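Local structure of Mgp-operon protein 3 (Mycoplasma pneumoniae, 6RJ1) at residues 57-62 against 109-114; 137-142 against 490-495; 449-454 against 477-482; 535-540 against 652-657. The protein is an extracellular adhesin, also known as P40/P90, that probably acts with P1 in attaching this human pathogen to sugars on host cells. All coordinates share one frame; numbering follows the deposited sequence.

All four contacts are buried; the centre of contact 4 lies about 8 Å from the centre of the chain, that of contact 1 about 23 Å. Contacts 1, 2 and 3 reach one mixed eight-stranded sheet, whereas contact 4 belongs to a second sheet. Contact 1 combines backbone pairing, a bound water and a covered ring. Contacts 2 and 3 rely on tryptophan side chains of the neighbouring strands 487-492 and 477-482, each with an indole N-H turned to an oxygen. Contact 4 is made mainly by aliphatic side chains, without polar bonds across it. R58 and S113 hydrogen-bond H452 and Y451 of contact 3, while W493 of contact 2 packs against P536 and Y538 of contact 4.

Contact 1: 57-62 against 109-114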
loop_
_atom_site.group_PDB
_atom_site.type_symbol
_atom_site.label_atom_id
_atom_site.label_comp_id
_atom_site.label_asym_id
_atom_site.label_seq_id
_atom_site.Cartn_x
_atom_site.Cartn_y
_atom_site.Cartn_z
ATOM N N VAL A 57 9.595 8.975 -15.621
ATOM C CA VAL A 57 8.939 10.279 -15.751
ATOM C C VAL A 57 7.439 10.147 -16.039
ATOM O O VAL A 57 7.027 9.252 -16.782
ATOM C CB VAL A 57 9.639 11.209 -16.797
ATOM C CG1 VAL A 57 11.017 11.672 -16.322
ATOM C CG2 VAL A 57 9.719 10.556 -18.175
ATOM N N ARG A 58 6.644 11.074 -15.495
ATOM C CA ARG A 58 5.200 11.124 -15.698
ATOM C C ARG A 58 4.731 12.561 -15.904
ATOM O O ARG A 58 5.416 13.483 -15.489
ATOM C CB ARG A 58 4.450 10.435 -14.533
ATOM C CG ARG A 58 4.490 11.176 -13.215
ATOM C CD ARG A 58 3.928 10.345 -12.085
ATOM N NE ARG A 58 4.136 11.008 -10.795
ATOM C CZ ARG A 58 3.792 10.495 -9.623
ATOM N NH1 ARG A 58 3.217 9.300 -9.556
ATOM N NH2 ARG A 58 4.019 11.171 -8.507
ATOM N N SER A 59 3.571 12.752 -16.536
ATOM C CA SER A 59 3.021 14.083 -16.785
ATOM C C SER A 59 1.645 14.220 -16.167
ATOM O O SER A 59 0.843 13.286 -16.246
ATOM C CB SER A 59 2.963 14.367 -18.284
ATOM O OG SER A 59 2.054 15.406 -18.606
ATOM N N ALA A 60 1.359 15.403 -15.577
ATOM C CA ALA A 60 0.065 15.732 -14.964
ATOM C C ALA A 60 -1.008 15.971 -16.049
ATOM O O ALA A 60 -2.175 16.232 -15.740
ATOM C CB ALA A 60 0.209 16.959 -14.081
ATOM N N LEU A 61 -0.604 15.886 -17.320
ATOM C CA LEU A 61 -1.503 16.069 -18.444
ATOM C C LEU A 61 -2.027 14.747 -18.981
ATOM O O LEU A 61 -2.825 14.760 -19.918
ATOM C CB LEU A 61 -0.844 16.895 -19.560
ATOM C CG LEU A 61 -0.683 18.389 -19.296
ATOM C CD1 LEU A 61 0.230 19.007 -20.320
ATOM C CD2 LEU A 61 -2.019 19.111 -19.285
ATOM N N VAL A 62 -1.596 13.608 -18.394
ATOM C CA VAL A 62 -2.052 12.282 -18.810
ATOM C C VAL A 62 -3.557 12.135 -18.512
ATOM O O VAL A 62 -4.005 12.542 -17.441
ATOM C CB VAL A 62 -1.181 11.130 -18.222
ATOM C CG1 VAL A 62 -1.422 10.912 -16.726
ATOM C CG2 VAL A 62 -1.377 9.835 -19.001
ATOM N N GLN A 109 -0.270 14.127 -28.374
ATOM C CA GLN A 109 0.323 13.112 -27.506
ATOM C C GLN A 109 -0.604 12.743 -26.369
ATOM O O GLN A 109 -1.423 13.559 -25.936
ATOM C CB GLN A 109 1.698 13.573 -26.962
ATOM C CG GLN A 109 1.680 14.938 -26.274
ATOM C CD GLN A 109 3.045 15.521 -26.011
ATOM O OE1 GLN A 109 3.851 14.970 -25.254
ATOM N NE2 GLN A 109 3.319 16.674 -26.613
ATOM N N ASP A 110 -0.448 11.508 -25.883
ATOM C CA ASP A 110 -1.193 10.919 -24.774
ATOM C C ASP A 110 -0.610 11.257 -23.390
ATOM O O ASP A 110 -1.268 10.990 -22.383
ATOM C CB ASP A 110 -1.256 9.396 -24.951
ATOM C CG ASP A 110 0.049 8.715 -25.339
ATOM O OD1 ASP A 110 1.106 9.087 -24.779
ATOM O OD2 ASP A 110 0.011 7.821 -26.203
ATOM N N PHE A 111 0.631 11.811 -23.348
ATOM C CA PHE A 111 1.391 12.171 -22.141
ATOM C C PHE A 111 1.597 10.969 -21.201
ATOM O O PHE A 111 1.602 11.121 -19.979
ATOM C CB PHE A 111 0.802 13.388 -21.401
ATOM C CG PHE A 111 0.615 14.630 -22.240
ATOM C CD1 PHE A 111 -0.563 14.844 -22.934
ATOM C CD2 PHE A 111 1.601 15.612 -22.293
ATOM C CE1 PHE A 111 -0.746 16.005 -23.688
ATOM C CE2 PHE A 111 1.410 16.778 -23.040
ATOM C CZ PHE A 111 0.239 16.968 -23.728
ATOM N N ALA A 112 1.790 9.770 -21.791
ATOM C CA ALA A 112 2.037 8.522 -21.071
ATOM C C ALA A 112 3.361 8.597 -20.317
ATOM O O ALA A 112 4.255 9.353 -20.699
ATOM C CB ALA A 112 2.079 7.362 -22.051
ATOM N N SER A 113 3.495 7.803 -19.257
ATOM C CA SER A 113 4.728 7.737 -18.491
ATOM C C SER A 113 5.817 6.993 -19.270
ATOM O O SER A 113 5.522 6.108 -20.079
ATOM C CB SER A 113 4.480 7.065 -17.154
ATOM O OG SER A 113 3.518 7.795 -16.412
ATOM N N TYR A 114 7.074 7.376 -19.044
ATOM C CA TYR A 114 8.203 6.753 -19.725
ATOM C C TYR A 114 9.294 6.329 -18.779
ATOM O O TYR A 114 9.495 6.939 -17.727
ATOM C CB TYR A 114 8.816 7.705 -20.770
ATOM C CG TYR A 114 7.997 7.851 -22.027
ATOM C CD1 TYR A 114 8.140 6.956 -23.086
ATOM C CD2 TYR A 114 7.095 8.900 -22.176
ATOM C CE1 TYR A 114 7.386 7.088 -24.250
ATOM C CE2 TYR A 114 6.331 9.040 -23.331
ATOM C CZ TYR A 114 6.479 8.132 -24.369
ATOM O OH TYR A 114 5.717 8.273 -25.507
HETATM O O HOH W 1 2.368 10.291 -17.142
#
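The F111 ring is held between two aliphatic groups: L61 CB lies over the centre of one face, 3.8 Å from the F111 ring centroid, and Q109 CG lies over the centre of the opposite face. L61 and F111 run side by side and point the same way, which brings L61 CD1 to 3.7 Å from F111 CE2 at the rim. S59 OG approaches the ring obliquely, and H37 makes an edge-to-face pair with it. Beyond the ring the chains pair as antiparallel strands of the mixed sheet, 52-59 against 114-121: V57 and Y114 form a hydrogen-bonded pair, V57 N giving to Y114 O and Y114 N to V57 O, both at 2.9 Å. Next to this pair, a water sits between the chains: it takes the S59 N-H at 2.8 Å, donates to F111 O and bonds S113 OG, which also hydrogen-bonds T455 OG1. S59 to V62 form a type I turn. S59 OG stands anti to its backbone N (chi1 160°) and accepts from L61 N in an ST turn, with S39 as a second partner. D110 OD1 accepts from A112 N in an Asx turn, and D110 OD2 forms a salt bridge with K133.

Contact 2: 137-142 against 490-495; sequences PYVKQE and ATWWAK
P137 lies across the W492 indole at about a right angle and makes the apolar part of the contact. Its CB sits over the five-membered ring, in a CH-pi contact 3.8 Å from that ring's centroid, displaced toward the rim. P137 CG stands above the rim of the six-membered ring, 3.6 Å from W492 CZ2. P137 CB also touches A490 CB at 3.9 Å, and V139 CB approaches W492 CZ2 obliquely. The polar part is one hydrogen bond, W492 NE1 to Y138 O, 2.8 Å long and nearly straight (165°). The oxygen lies close to the indole plane, but the N-H arrives 49° above the carbonyl plane. Outside the segments, L157 and L161 of helix 157-163 also touch W492, and N80 bonds P137 O and V139 N. The contact thus ties the loop after strand 125-135 to the end of strand 487-492. A backbone carbonyl grips the indole at its edge and proline covers a face, which should restrain its rotation, and its buried N-H is satisfied.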
loop_
_atom_site.group_PDB
_atom_site.type_symbol
_atom_site.label_atom_id
_atom_site.label_comp_id
_atom_site.label_asym_id
_atom_site.label_seq_id
_atom_site.Cartn_x
_atom_site.Cartn_y
_atom_site.Cartn_z
ATOM N N PRO A 137 -2.754 -1.379 -18.961
ATOM C CA PRO A 137 -2.943 -2.843 -18.997
ATOM C C PRO A 137 -4.048 -3.226 -19.987
ATOM O O PRO A 137 -4.831 -2.356 -20.385
ATOM C CB PRO A 137 -3.321 -3.187 -17.558
ATOM C CG PRO A 137 -3.899 -1.942 -17.012
ATOM C CD PRO A 137 -3.153 -0.819 -17.653
ATOM N N TYR A 138 -4.100 -4.503 -20.413
ATOM C CA TYR A 138 -5.129 -4.909 -21.359
ATOM C C TYR A 138 -6.386 -5.476 -20.688
ATOM O O TYR A 138 -6.301 -6.311 -19.787
ATOM C CB TYR A 138 -4.576 -5.867 -22.425
ATOM C CG TYR A 138 -5.586 -6.244 -23.490
ATOM C CD1 TYR A 138 -5.741 -5.473 -24.640
ATOM C CD2 TYR A 138 -6.390 -7.370 -23.351
ATOM C CE1 TYR A 138 -6.678 -5.812 -25.618
ATOM C CE2 TYR A 138 -7.354 -7.696 -24.302
ATOM C CZ TYR A 138 -7.483 -6.924 -25.443
ATOM O OH TYR A 138 -8.414 -7.276 -26.388
ATOM N N VAL A 139 -7.552 -5.023 -21.168
ATOM C CA VAL A 139 -8.880 -5.479 -20.759
ATOM C C VAL A 139 -9.809 -5.361 -21.972
ATOM O O VAL A 139 -10.020 -4.265 -22.492
ATOM C CB VAL A 139 -9.422 -4.862 -19.440
ATOM C CG1 VAL A 139 -9.574 -3.343 -19.517
ATOM C CG2 VAL A 139 -10.722 -5.529 -19.013
ATOM N N LYS A 140 -10.274 -6.511 -22.478
ATOM C CA LYS A 140 -11.078 -6.592 -23.696
ATOM C C LYS A 140 -12.504 -6.089 -23.494
ATOM O O LYS A 140 -13.192 -6.541 -22.577
ATOM C CB LYS A 140 -11.021 -8.025 -24.277
ATOM C CG LYS A 140 -11.971 -8.342 -25.436
ATOM C CD LYS A 140 -12.923 -9.486 -25.044
ATOM C CE LYS A 140 -13.874 -9.915 -26.134
ATOM N NZ LYS A 140 -13.203 -10.754 -27.164
ATOM N N GLN A 141 -12.932 -5.142 -24.361
ATOM C CA GLN A 141 -14.286 -4.582 -24.379
ATOM C C GLN A 141 -15.188 -5.716 -24.834
ATOM O O GLN A 141 -14.947 -6.300 -25.893
ATOM C CB GLN A 141 -14.370 -3.385 -25.331
ATOM C CG GLN A 141 -14.999 -2.174 -24.674
ATOM C CD GLN A 141 -15.168 -1.026 -25.625
ATOM O OE1 GLN A 141 -16.291 -0.657 -25.975
ATOM N NE2 GLN A 141 -14.061 -0.416 -26.046
ATOM N N GLU A 142 -16.165 -6.090 -24.004
ATOM C CA GLU A 142 -16.980 -7.269 -24.240
ATOM C C GLU A 142 -18.012 -7.117 -25.377
ATOM O O GLU A 142 -17.589 -7.133 -26.530
ATOM C CB GLU A 142 -17.603 -7.762 -22.933
ATOM C CG GLU A 142 -16.509 -8.228 -21.988
ATOM C CD GLU A 142 -16.861 -9.340 -21.028
ATOM O OE1 GLU A 142 -17.904 -9.233 -20.344
ATOM O OE2 GLU A 142 -16.073 -10.308 -20.940
ATOM N N ALA A 490 0.941 -3.008 -18.869
ATOM C CA ALA A 490 1.056 -3.387 -17.470
ATOM C C ALA A 490 0.417 -4.755 -17.234
ATOM O O ALA A 490 -0.432 -5.208 -18.021
ATOM C CB ALA A 490 0.376 -2.344 -16.601
ATOM N N THR A 491 0.829 -5.411 -16.143
ATOM C CA THR A 491 0.287 -6.688 -15.678
ATOM C C THR A 491 -0.666 -6.353 -14.537
ATOM O O THR A 491 -0.308 -5.576 -13.657
ATOM C CB THR A 491 1.412 -7.616 -15.178
ATOM O OG1 THR A 491 2.474 -7.644 -16.130
ATOM C CG2 THR A 491 0.921 -9.035 -14.876
ATOM N N TRP A 492 -1.871 -6.941 -14.550
ATOM C CA TRP A 492 -2.869 -6.740 -13.499
ATOM C C TRP A 492 -2.446 -7.459 -12.227
ATOM O O TRP A 492 -2.007 -8.609 -12.304
ATOM C CB TRP A 492 -4.221 -7.305 -13.947
ATOM C CG TRP A 492 -4.862 -6.545 -15.062
ATOM C CD1 TRP A 492 -4.846 -6.864 -16.387
ATOM C CD2 TRP A 492 -5.646 -5.355 -14.942
ATOM N NE1 TRP A 492 -5.569 -5.940 -17.103
ATOM C CE2 TRP A 492 -6.066 -4.996 -16.241
ATOM C CE3 TRP A 492 -6.041 -4.554 -13.858
ATOM C CZ2 TRP A 492 -6.867 -3.876 -16.486
ATOM C CZ3 TRP A 492 -6.819 -3.434 -14.104
ATOM C CH2 TRP A 492 -7.227 -3.108 -15.403
ATOM N N TRP A 493 -2.618 -6.812 -11.057
ATOM C CA TRP A 493 -2.340 -7.460 -9.773
ATOM C C TRP A 493 -3.349 -8.597 -9.515
ATOM O O TRP A 493 -2.974 -9.631 -8.952
ATOM C CB TRP A 493 -2.353 -6.458 -8.617
ATOM C CG TRP A 493 -1.049 -5.747 -8.406
ATOM C CD1 TRP A 493 -0.835 -4.402 -8.454
ATOM C CD2 TRP A 493 0.219 -6.348 -8.102
ATOM N NE1 TRP A 493 0.483 -4.122 -8.191
ATOM C CE2 TRP A 493 1.155 -5.299 -7.968
ATOM C CE3 TRP A 493 0.654 -7.678 -7.911
ATOM C CZ2 TRP A 493 2.509 -5.535 -7.685
ATOM C CZ3 TRP A 493 1.988 -7.910 -7.612
ATOM C CH2 TRP A 493 2.904 -6.851 -7.515
ATOM N N ALA A 494 -4.609 -8.416 -9.983
ATOM C CA ALA A 494 -5.701 -9.389 -9.881
ATOM C C ALA A 494 -5.401 -10.666 -10.665
ATOM O O ALA A 494 -6.036 -11.692 -10.425
ATOM C CB ALA A 494 -7.009 -8.769 -10.359
ATOM N N LYS A 495 -4.455 -10.594 -11.617
ATOM C CA LYS A 495 -4.013 -11.731 -12.433
ATOM C C LYS A 495 -2.627 -12.233 -11.958
ATOM O O LYS A 495 -2.033 -13.099 -12.603
ATOM C CB LYS A 495 -4.003 -11.365 -13.922
ATOM C CG LYS A 495 -5.379 -11.390 -14.564
ATOM C CD LYS A 495 -5.397 -10.771 -15.958
ATOM C CE LYS A 495 -5.001 -11.732 -17.052
ATOM N NZ LYS A 495 -5.383 -11.228 -18.403
#

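Contact 3: 449-454 against 477-482; sequences QLYHTS and WYWVVG
W477 and S454 make the polar part of the contact: W477 NE1 gives a weak hydrogen bond to S454 OG, 2.8 Å away but bent to 127°. S454 OG stands between its own backbone N and carbonyl carbon and donates its hydrogen to Y451 O at 2.7 Å, so one hydroxyl joins the tryptophan N-H to a backbone carbonyl of the helix. The rest is apolar and aromatic. L450 CB meets W477 CH2 at 3.8 Å, and W477 CZ2 lies beside the backbone of Y451, whose CA is in the plane of the indole edge. The Y451 and W479 side chains cross at about a right angle, ring planes at 85°, with Y451 CE1 3.6 Å from W479 CH2. At the edge of W479, near its plane, comes S454 OG, 3.5 Å from W479 CZ3. The polar ends of both rings turn to other partners: Y451 OH bonds L134 O and S113 N, and W479 NE1 bonds A135 O. Helix 449-454 passes strand 477-482 at 9.5 Å between axes, their directions 45° apart. W477 and W479, two residues apart, both reach the helix, while Y478 between them packs on helix 701-712. This is helix-on-sheet packing: helix 446-454 leads into an antiparallel meander, 457-461, 464-468, 477-482 and 487-492, consistent with a blade of the beta-propeller clan to which the family belongs.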
loop_
_atom_site.group_PDB
_atom_site.type_symbol
_atom_site.label_atom_id
_atom_site.label_comp_id
_atom_site.label_asym_id
_atom_site.label_seq_id
_atom_site.Cartn_x
_atom_site.Cartn_y
_atom_site.Cartn_z
ATOM N N GLN A 449 -6.082 8.809 -12.320
ATOM C CA GLN A 449 -5.361 8.924 -11.051
ATOM C C GLN A 449 -4.628 7.649 -10.742
ATOM O O GLN A 449 -3.510 7.715 -10.245
ATOM C CB GLN A 449 -6.287 9.289 -9.881
ATOM C CG GLN A 449 -7.128 10.550 -10.071
ATOM C CD GLN A 449 -6.377 11.858 -10.036
ATOM O OE1 GLN A 449 -5.138 11.921 -10.047
ATOM N NE2 GLN A 449 -7.133 12.939 -9.987
ATOM N N LEU A 450 -5.239 6.494 -11.059
ATOM C CA LEU A 450 -4.614 5.192 -10.860
ATOM C C LEU A 450 -3.440 5.022 -11.827
ATOM O O LEU A 450 -2.411 4.484 -11.419
ATOM C CB LEU A 450 -5.617 4.032 -10.988
ATOM C CG LEU A 450 -6.691 3.908 -9.908
ATOM C CD1 LEU A 450 -7.798 2.980 -10.353
ATOM C CD2 LEU A 450 -6.111 3.464 -8.586
ATOM N N TYR A 451 -3.554 5.526 -13.076
ATOM C CA TYR A 451 -2.432 5.438 -14.010
ATOM C C TYR A 451 -1.250 6.296 -13.544
ATOM O O TYR A 451 -0.130 5.786 -13.444
ATOM C CB TYR A 451 -2.827 5.753 -15.468
ATOM C CG TYR A 451 -1.635 5.699 -16.405
ATOM C CD1 TYR A 451 -1.146 4.480 -16.878
ATOM C CD2 TYR A 451 -0.931 6.856 -16.740
ATOM C CE1 TYR A 451 -0.010 4.420 -17.681
ATOM C CE2 TYR A 451 0.210 6.805 -17.536
ATOM C CZ TYR A 451 0.662 5.587 -18.009
ATOM O OH TYR A 451 1.775 5.547 -18.804
ATOM N N HIS A 452 -1.508 7.591 -13.259
ATOM C CA HIS A 452 -0.503 8.558 -12.804
ATOM C C HIS A 452 0.211 8.119 -11.525
ATOM O O HIS A 452 1.430 8.235 -11.453
ATOM C CB HIS A 452 -1.130 9.944 -12.634
ATOM C CG HIS A 452 -0.128 11.042 -12.493
ATOM N ND1 HIS A 452 0.200 11.556 -11.260
ATOM C CD2 HIS A 452 0.589 11.688 -13.441
ATOM C CE1 HIS A 452 1.094 12.503 -11.489
ATOM N NE2 HIS A 452 1.360 12.616 -12.790
ATOM N N THR A 453 -0.530 7.587 -10.536
ATOM C CA THR A 453 0.068 7.099 -9.286
ATOM C C THR A 453 0.800 5.749 -9.469
ATOM O O THR A 453 1.755 5.494 -8.748
ATOM C CB THR A 453 -0.953 7.063 -8.129
ATOM O OG1 THR A 453 -2.096 6.291 -8.498
ATOM C CG2 THR A 453 -1.377 8.451 -7.661
ATOM N N SER A 454 0.363 4.890 -10.417
ATOM C CA SER A 454 0.990 3.577 -10.650
ATOM C C SER A 454 2.414 3.649 -11.243
ATOM O O SER A 454 3.174 2.679 -11.140
ATOM C CB SER A 454 0.100 2.677 -11.499
ATOM O OG SER A 454 -0.047 3.165 -12.821
ATOM N N TRP A 477 -2.100 -2.382 -11.032
ATOM C CA TRP A 477 -1.216 -2.988 -12.029
ATOM C C TRP A 477 0.253 -2.614 -11.830
ATOM O O TRP A 477 0.569 -1.738 -11.019
ATOM C CB TRP A 477 -1.697 -2.636 -13.450
ATOM C CG TRP A 477 -1.857 -1.162 -13.668
ATOM C CD1 TRP A 477 -0.862 -0.251 -13.887
ATOM C CD2 TRP A 477 -3.088 -0.424 -13.663
ATOM N NE1 TRP A 477 -1.399 1.005 -14.045
ATOM C CE2 TRP A 477 -2.763 0.932 -13.900
ATOM C CE3 TRP A 477 -4.438 -0.779 -13.509
ATOM C CZ2 TRP A 477 -3.738 1.932 -13.970
ATOM C CZ3 TRP A 477 -5.404 0.215 -13.569
ATOM C CH2 TRP A 477 -5.050 1.552 -13.791
ATOM N N TYR A 478 1.151 -3.288 -12.566
ATOM C CA TYR A 478 2.599 -3.062 -12.506
ATOM C C TYR A 478 3.230 -3.393 -13.852
ATOM O O TYR A 478 2.649 -4.142 -14.629
ATOM C CB TYR A 478 3.239 -3.897 -11.380
ATOM C CG TYR A 478 3.109 -5.395 -11.574
ATOM C CD1 TYR A 478 1.933 -6.063 -11.239
ATOM C CD2 TYR A 478 4.170 -6.148 -12.075
ATOM C CE1 TYR A 478 1.809 -7.437 -11.412
ATOM C CE2 TYR A 478 4.057 -7.525 -12.251
ATOM C CZ TYR A 478 2.876 -8.167 -11.910
ATOM O OH TYR A 478 2.761 -9.525 -12.072
ATOM N N TRP A 479 4.416 -2.861 -14.121
ATOM C CA TRP A 479 5.096 -3.099 -15.389
ATOM C C TRP A 479 6.310 -3.991 -15.285
ATOM O O TRP A 479 7.021 -3.950 -14.291
ATOM C CB TRP A 479 5.517 -1.769 -16.022
ATOM C CG TRP A 479 4.414 -1.087 -16.756
ATOM C CD1 TRP A 479 4.089 -1.239 -18.071
ATOM C CD2 TRP A 479 3.479 -0.145 -16.215
ATOM N NE1 TRP A 479 3.002 -0.452 -18.384
ATOM C CE2 TRP A 479 2.623 0.251 -17.267
ATOM C CE3 TRP A 479 3.284 0.411 -14.939
ATOM C CZ2 TRP A 479 1.587 1.170 -17.082
ATOM C CZ3 TRP A 479 2.258 1.324 -14.759
ATOM C CH2 TRP A 479 1.423 1.695 -15.820
ATOM N N VAL A 480 6.531 -4.796 -16.321
ATOM C CA VAL A 480 7.708 -5.620 -16.575
ATOM C C VAL A 480 7.945 -5.377 -18.081
ATOM O O VAL A 480 7.206 -5.900 -18.931
ATOM C CB VAL A 480 7.593 -7.131 -16.222
ATOM C CG1 VAL A 480 8.859 -7.878 -16.647
ATOM C CG2 VAL A 480 7.330 -7.342 -14.739
ATOM N N VAL A 481 8.888 -4.486 -18.393
ATOM C CA VAL A 481 9.176 -4.093 -19.774
ATOM C C VAL A 481 10.607 -4.417 -20.163
ATOM O O VAL A 481 11.492 -4.450 -19.309
ATOM C CB VAL A 481 8.822 -2.599 -20.063
ATOM C CG1 VAL A 481 7.322 -2.362 -20.013
ATOM C CG2 VAL A 481 9.542 -1.650 -19.110
ATOM N N GLY A 482 10.818 -4.651 -21.451
ATOM C CA GLY A 482 12.144 -4.898 -21.996
ATOM C C GLY A 482 12.798 -3.574 -22.327
ATOM O O GLY A 482 12.119 -2.627 -22.747
#

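Contact 4: 535-540 against 652-657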
loop_
_atom_site.group_PDB
_atom_site.type_symbol
_atom_site.label_atom_id
_atom_site.label_comp_id
_atom_site.label_asym_id
_atom_site.label_seq_id
_atom_site.Cartn_x
_atom_site.Cartn_y
_atom_site.Cartn_z
ATOM N N GLN A 535 -6.340 -10.994 -5.444
ATOM C CA GLN A 535 -6.162 -9.683 -4.825
ATOM C C GLN A 535 -5.809 -8.616 -5.885
ATOM O O GLN A 535 -4.839 -8.782 -6.623
ATOM C CB GLN A 535 -5.161 -9.749 -3.640
ATOM C CG GLN A 535 -4.838 -8.416 -2.944
ATOM C CD GLN A 535 -6.003 -7.681 -2.351
ATOM O OE1 GLN A 535 -6.952 -8.273 -1.818
ATOM N NE2 GLN A 535 -5.939 -6.362 -2.404
ATOM N N PRO A 536 -6.655 -7.566 -6.017
ATOM C CA PRO A 536 -6.442 -6.580 -7.083
ATOM C C PRO A 536 -5.508 -5.405 -6.796
ATOM O O PRO A 536 -5.019 -4.803 -7.739
ATOM C CB PRO A 536 -7.855 -6.050 -7.305
ATOM C CG PRO A 536 -8.419 -6.023 -5.923
ATOM C CD PRO A 536 -7.903 -7.280 -5.278
ATOM N N ALA A 537 -5.360 -4.995 -5.535
ATOM C CA ALA A 537 -4.603 -3.793 -5.224
ATOM C C ALA A 537 -3.614 -3.923 -4.089
ATOM O O ALA A 537 -3.798 -4.723 -3.165
ATOM C CB ALA A 537 -5.559 -2.642 -4.954
ATOM N N TYR A 538 -2.554 -3.101 -4.175
ATOM C CA TYR A 538 -1.482 -3.029 -3.193
ATOM C C TYR A 538 -1.007 -1.595 -2.994
ATOM O O TYR A 538 -1.075 -0.784 -3.919
ATOM C CB TYR A 538 -0.304 -3.940 -3.619
ATOM C CG TYR A 538 -0.658 -5.414 -3.643
ATOM C CD1 TYR A 538 -0.628 -6.177 -2.479
ATOM C CD2 TYR A 538 -1.085 -6.033 -4.820
ATOM C CE1 TYR A 538 -1.006 -7.519 -2.485
ATOM C CE2 TYR A 538 -1.469 -7.370 -4.837
ATOM C CZ TYR A 538 -1.416 -8.113 -3.671
ATOM O OH TYR A 538 -1.793 -9.434 -3.701
ATOM N N LEU A 539 -0.525 -1.289 -1.766
ATOM C CA LEU A 539 0.107 -0.011 -1.365
ATOM C C LEU A 539 1.606 -0.333 -1.216
ATOM O O LEU A 539 2.066 -0.771 -0.162
ATOM C CB LEU A 539 -0.518 0.547 -0.080
ATOM C CG LEU A 539 -1.990 0.937 -0.205
ATOM C CD1 LEU A 539 -2.825 0.254 0.844
ATOM C CD2 LEU A 539 -2.169 2.446 -0.182
ATOM N N ILE A 540 2.319 -0.233 -2.347
ATOM C CA ILE A 540 3.714 -0.631 -2.567
ATOM C C ILE A 540 4.708 0.158 -1.724
ATOM O O ILE A 540 4.913 1.342 -1.975
ATOM C CB ILE A 540 4.059 -0.581 -4.100
ATOM C CG1 ILE A 540 2.999 -1.323 -4.965
ATOM C CG2 ILE A 540 5.492 -1.050 -4.415
ATOM C CD1 ILE A 540 2.973 -2.867 -4.905
ATOM N N SER A 652 -17.191 -5.537 -6.853
ATOM C CA SER A 652 -15.936 -5.311 -6.120
ATOM C C SER A 652 -15.724 -3.865 -5.706
ATOM O O SER A 652 -16.085 -2.935 -6.432
ATOM C CB SER A 652 -14.733 -5.806 -6.919
ATOM O OG SER A 652 -14.571 -7.209 -6.808
ATOM N N LEU A 653 -15.085 -3.692 -4.544
ATOM C CA LEU A 653 -14.784 -2.397 -3.961
ATOM C C LEU A 653 -13.346 -2.403 -3.399
ATOM O O LEU A 653 -12.989 -3.303 -2.638
ATOM C CB LEU A 653 -15.837 -2.123 -2.862
ATOM C CG LEU A 653 -15.683 -0.887 -1.975
ATOM C CD1 LEU A 653 -17.042 -0.329 -1.632
ATOM C CD2 LEU A 653 -14.933 -1.219 -0.690
ATOM N N ILE A 654 -12.547 -1.377 -3.745
ATOM C CA ILE A 654 -11.171 -1.211 -3.267
ATOM C C ILE A 654 -11.055 -0.002 -2.328
ATOM O O ILE A 654 -11.467 1.109 -2.677
ATOM C CB ILE A 654 -10.121 -1.189 -4.425
ATOM C CG1 ILE A 654 -10.144 -2.524 -5.243
ATOM C CG2 ILE A 654 -8.704 -0.876 -3.896
ATOM C CD1 ILE A 654 -9.530 -2.444 -6.619
ATOM N N ASN A 655 -10.502 -0.249 -1.127
ATOM C CA ASN A 655 -10.217 0.699 -0.065
ATOM C C ASN A 655 -8.804 1.237 -0.249
ATOM O O ASN A 655 -7.889 0.479 -0.568
ATOM C CB ASN A 655 -10.348 0.012 1.291
ATOM C CG ASN A 655 -11.776 -0.290 1.676
ATOM O OD1 ASN A 655 -12.707 0.419 1.289
ATOM N ND2 ASN A 655 -11.975 -1.323 2.485
ATOM N N ALA A 656 -8.627 2.541 -0.046
ATOM C CA ALA A 656 -7.341 3.214 -0.192
ATOM C C ALA A 656 -6.445 3.051 1.064
ATOM O O ALA A 656 -5.667 3.954 1.393
ATOM C CB ALA A 656 -7.579 4.686 -0.505
ATOM N N SER A 657 -6.527 1.876 1.733
ATOM C CA SER A 657 -5.814 1.560 2.977
ATOM C C SER A 657 -5.663 0.028 3.209
ATOM O O SER A 657 -6.330 -0.747 2.513
ATOM C CB SER A 657 -6.569 2.180 4.152
ATOM O OG SER A 657 -7.622 1.336 4.594
#
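P536 and I654 slide past each other in opposite directions, the proline ring lying against the longer branch of the isoleucine, with P536 CG 3.8 Å from I654 CD1. The two branches of I654 divide the work. CG1 stands anti to the carbonyl carbon, and the extended chi2 (160°) sets CD1 against the proline, while CG2, anti to the backbone N, meets A537 CB at 3.8 Å. The CB atoms of P536, A537 and I654 all point toward the opposing segment. L539 also has its CB directed across; its CD1 meets backbone, 3.7 Å from S657 C, and its CD2 lies 4.1 Å from A656 O. The CA atoms of A537 and I654 are 7.3 Å apart, so the backbones do not pair and side chains of 535-540 reach across. Q535 NE2 donates to A537 O in the plane of that carbonyl, 2.8 Å long, linking the residues on either side of P536. The touching parts run almost in the same direction, 20° apart. Strands 538-546 and 650-654 both pair antiparallel with the long strand 549-563, where A537 bonds A557, L539 bonds F555 and L653 bonds V560; strand 165-167 lies alongside 650-654.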